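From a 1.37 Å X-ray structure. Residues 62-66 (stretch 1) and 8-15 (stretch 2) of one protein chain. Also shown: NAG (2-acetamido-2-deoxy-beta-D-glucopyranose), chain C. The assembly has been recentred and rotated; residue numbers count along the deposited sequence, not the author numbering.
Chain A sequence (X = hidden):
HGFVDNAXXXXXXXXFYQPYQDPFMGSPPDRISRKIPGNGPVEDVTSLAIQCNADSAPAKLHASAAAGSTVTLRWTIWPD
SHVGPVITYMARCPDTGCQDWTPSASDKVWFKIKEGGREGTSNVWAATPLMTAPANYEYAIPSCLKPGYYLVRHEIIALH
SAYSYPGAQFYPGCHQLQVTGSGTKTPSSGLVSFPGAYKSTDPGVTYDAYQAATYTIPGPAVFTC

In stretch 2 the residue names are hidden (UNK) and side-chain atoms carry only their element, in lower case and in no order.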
# COMPACT_ATOMS: atom_id res chain seq x y z
N HIS A 62 -6.14 -15.72 -0.49
CA HIS A 62 -4.78 -15.31 -0.83
C HIS A 62 -4.52 -15.58 -2.29
O HIS A 62 -5.07 -16.51 -2.86
CB HIS A 62 -3.74 -16.09 -0.03
CG HIS A 62 -3.94 -16.04 1.45
ND1 HIS A 62 -4.84 -16.81 2.09
CD2 HIS A 62 -3.28 -15.32 2.43
CE1 HIS A 62 -4.77 -16.58 3.41
NE2 HIS A 62 -3.82 -15.66 3.61
N ALA A 63 -3.65 -14.76 -2.89
CA ALA A 63 -3.16 -14.96 -4.25
C ALA A 63 -1.75 -15.56 -4.23
O ALA A 63 -0.85 -14.98 -3.64
CB ALA A 63 -3.18 -13.64 -4.99
N SER A 64 -1.58 -16.72 -4.88
CA SER A 64 -0.29 -17.39 -4.94
C SER A 64 0.66 -16.68 -5.91
O SER A 64 0.27 -16.29 -7.00
CB SER A 64 -0.45 -18.84 -5.35
OG SER A 64 0.71 -19.56 -5.02
N ALA A 65 1.91 -16.52 -5.51
CA ALA A 65 2.92 -15.92 -6.38
C ALA A 65 4.31 -16.35 -5.93
O ALA A 65 4.54 -16.52 -4.74
CB ALA A 65 2.81 -14.41 -6.37
N ALA A 66 5.22 -16.49 -6.87
CA ALA A 66 6.60 -16.81 -6.56
C ALA A 66 7.33 -15.58 -6.04
O ALA A 66 7.17 -14.48 -6.57
CB ALA A 66 7.31 -17.35 -7.79
N UNK A 8 -2.82 -8.29 -11.25
CA UNK A 8 -2.35 -9.52 -11.87
C UNK A 8 -1.22 -10.02 -10.99
O UNK A 8 -0.17 -9.38 -10.88
c UNK A 8 -1.85 -9.27 -13.30
o UNK A 8 -2.89 -8.63 -14.04
c UNK A 8 -1.49 -10.57 -14.00
N UNK A 9 -1.48 -11.13 -10.29
CA UNK A 9 -0.56 -11.71 -9.31
C UNK A 9 -0.32 -13.18 -9.68
O UNK A 9 -1.26 -13.93 -9.92
c UNK A 9 -0.27 -12.32 -6.90
c UNK A 9 -1.17 -11.63 -7.89
c UNK A 9 -1.39 -10.17 -7.45
c UNK A 9 -2.43 -10.00 -6.38
N UNK A 10 0.94 -13.58 -9.74
CA UNK A 10 1.26 -14.95 -10.12
C UNK A 10 0.71 -15.28 -11.48
O UNK A 10 0.42 -16.43 -11.79
N UNK A 11 0.56 -14.25 -12.31
CA UNK A 11 0.05 -14.42 -13.65
C UNK A 11 -1.45 -14.46 -13.78
O UNK A 11 -1.98 -14.60 -14.88
N UNK A 12 -2.16 -14.34 -12.65
CA UNK A 12 -3.62 -14.48 -12.62
C UNK A 12 -4.29 -13.16 -12.29
O UNK A 12 -3.78 -12.37 -11.52
n UNK A 12 -3.82 -18.75 -13.33
c UNK A 12 -4.39 -17.67 -12.79
c UNK A 12 -4.01 -15.50 -11.54
c UNK A 12 -3.54 -16.92 -11.78
o UNK A 12 -5.54 -17.31 -13.07
N UNK A 13 -5.47 -12.94 -12.87
CA UNK A 13 -6.25 -11.73 -12.65
C UNK A 13 -7.08 -11.86 -11.38
O UNK A 13 -7.71 -12.89 -11.15
c UNK A 13 -8.02 -10.23 -13.68
c UNK A 13 -7.48 -8.99 -13.99
c UNK A 13 -8.24 -7.84 -13.85
c UNK A 13 -10.10 -9.16 -13.10
c UNK A 13 -7.18 -11.48 -13.83
c UNK A 13 -9.34 -10.31 -13.23
c UNK A 13 -9.54 -7.93 -13.40
N UNK A 14 -7.05 -10.81 -10.56
CA UNK A 14 -7.92 -10.71 -9.41
C UNK A 14 -8.63 -9.36 -9.37
O UNK A 14 -7.96 -8.32 -9.35
c UNK A 14 -4.56 -13.69 -8.37
c UNK A 14 -5.21 -14.71 -7.70
c UNK A 14 -6.44 -12.23 -7.96
c UNK A 14 -5.19 -12.46 -8.50
c UNK A 14 -6.46 -14.51 -7.17
c UNK A 14 -7.11 -10.88 -8.12
c UNK A 14 -7.07 -13.28 -7.30
o UNK A 14 -4.61 -15.95 -7.57
N UNK A 15 -9.95 -9.37 -9.26
CA UNK A 15 -10.67 -8.16 -8.98
C UNK A 15 -10.60 -7.90 -7.50
O UNK A 15 -10.96 -8.76 -6.69
c UNK A 15 -14.35 -7.06 -9.65
n UNK A 15 -14.85 -6.08 -10.39
c UNK A 15 -12.89 -6.94 -9.29
c UNK A 15 -12.13 -8.25 -9.45
o UNK A 15 -15.01 -8.01 -9.28
C1 NAG C . -8.71 -3.23 -14.27
C2 NAG C . -9.89 -3.51 -15.14
C3 NAG C . -9.75 -2.41 -16.18
C4 NAG C . -9.62 -1.04 -15.51
C5 NAG C . -8.64 -1.05 -14.33
C6 NAG C . -8.58 0.27 -13.58
C7 NAG C . -10.68 -5.72 -15.82
C8 NAG C . -10.32 -6.99 -16.53
N2 NAG C . -9.73 -4.79 -15.77
O3 NAG C . -10.85 -2.49 -17.06
O4 NAG C . -9.04 -0.18 -16.46
O5 NAG C . -8.93 -2.12 -13.45
O6 NAG C . -9.84 0.71 -13.15
O7 NAG C . -11.81 -5.58 -15.33
O HOH W 1 -2.02 -16.06 -8.35
O HOH W 2 -3.78 -18.39 -6.03

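Position 8 carries three side-chain atoms: a first carbon that bears one oxygen and one further carbon. A beta-branched hydroxyl of this kind identifies Thr-8. Its side chain is out of reach of stretch 1, and its hydroxyl is hydrogen-bonded elsewhere in the structure.

At position 9 there are four carbons, forked at the first, with one arm two carbons long. One of these carbons touches CB of Ala-63 and CB of Ala-65, both alanine methyls that point toward stretch 2. This is the skeleton of isoleucine, so the residue is Ile-9. Its CG2 lies 3.7 Å from CB of Ala-63 and 3.8 Å from CB of Ala-65.

Position 10 has no side-chain atoms, and its phi of 58° itself favours glycine. An ideal CB would fall 2.2 Å from O of Ser-64, a clash. Gly-10 is therefore the assignment, and its CA approaches O of Ser-64 at 3.5 Å, with an angle of 152° at the hydrogen, as a CA-H...O contact.

Position 11 is equally bare. With phi/psi of 83/0, a CB would be jammed against the carbonyl oxygen of the preceding residue, so the backbone alone calls for Gly-11.

Position 12 shows three carbons, the third carrying one oxygen and one nitrogen; asparagine, with its amide on the second carbon, is one carbon too short, so the residue is Gln-12. CB points toward stretch 1, but the end leads away. The backbone closes a type I' turn with Ile-9, N of each residue lying 2.9 Å from O of the other.

Position 13 has one carbon followed by a six-carbon ring without oxygen, hence Phe-13. It makes no contact with stretch 1; its CZ lies 3.4 Å from C8 of the NAG, which meets the ring obliquely.

Position 14 has one carbon, then a six-carbon ring bearing an oxygen, and CB of Ala-63 sits over one face of that ring. The ring and its oxygen define Tyr-14. CB of Ala-63 is 3.9 Å from the centroid of the Tyr-14 ring and 26° off its normal, a CH-pi contact.

Position 15 repeats the three-carbon amide pattern, giving Gln-15, out of reach of stretch 1.

The contact buries 224 Å² without a direct hydrogen bond. Alanine methyls pack against Ile-9 and Tyr-14, while water supplies the polar links. Water 1 donates to O of Ile-9 (2.8 Å) and O of Ser-64 (2.7 Å from the water O) and accepts from OH of Tyr-14 (2.7 Å); water 2 joins that OH to N of Ser-64, its O being 3.0 Å from each.

Stretch 2 (8-15) TIGGQFYQ
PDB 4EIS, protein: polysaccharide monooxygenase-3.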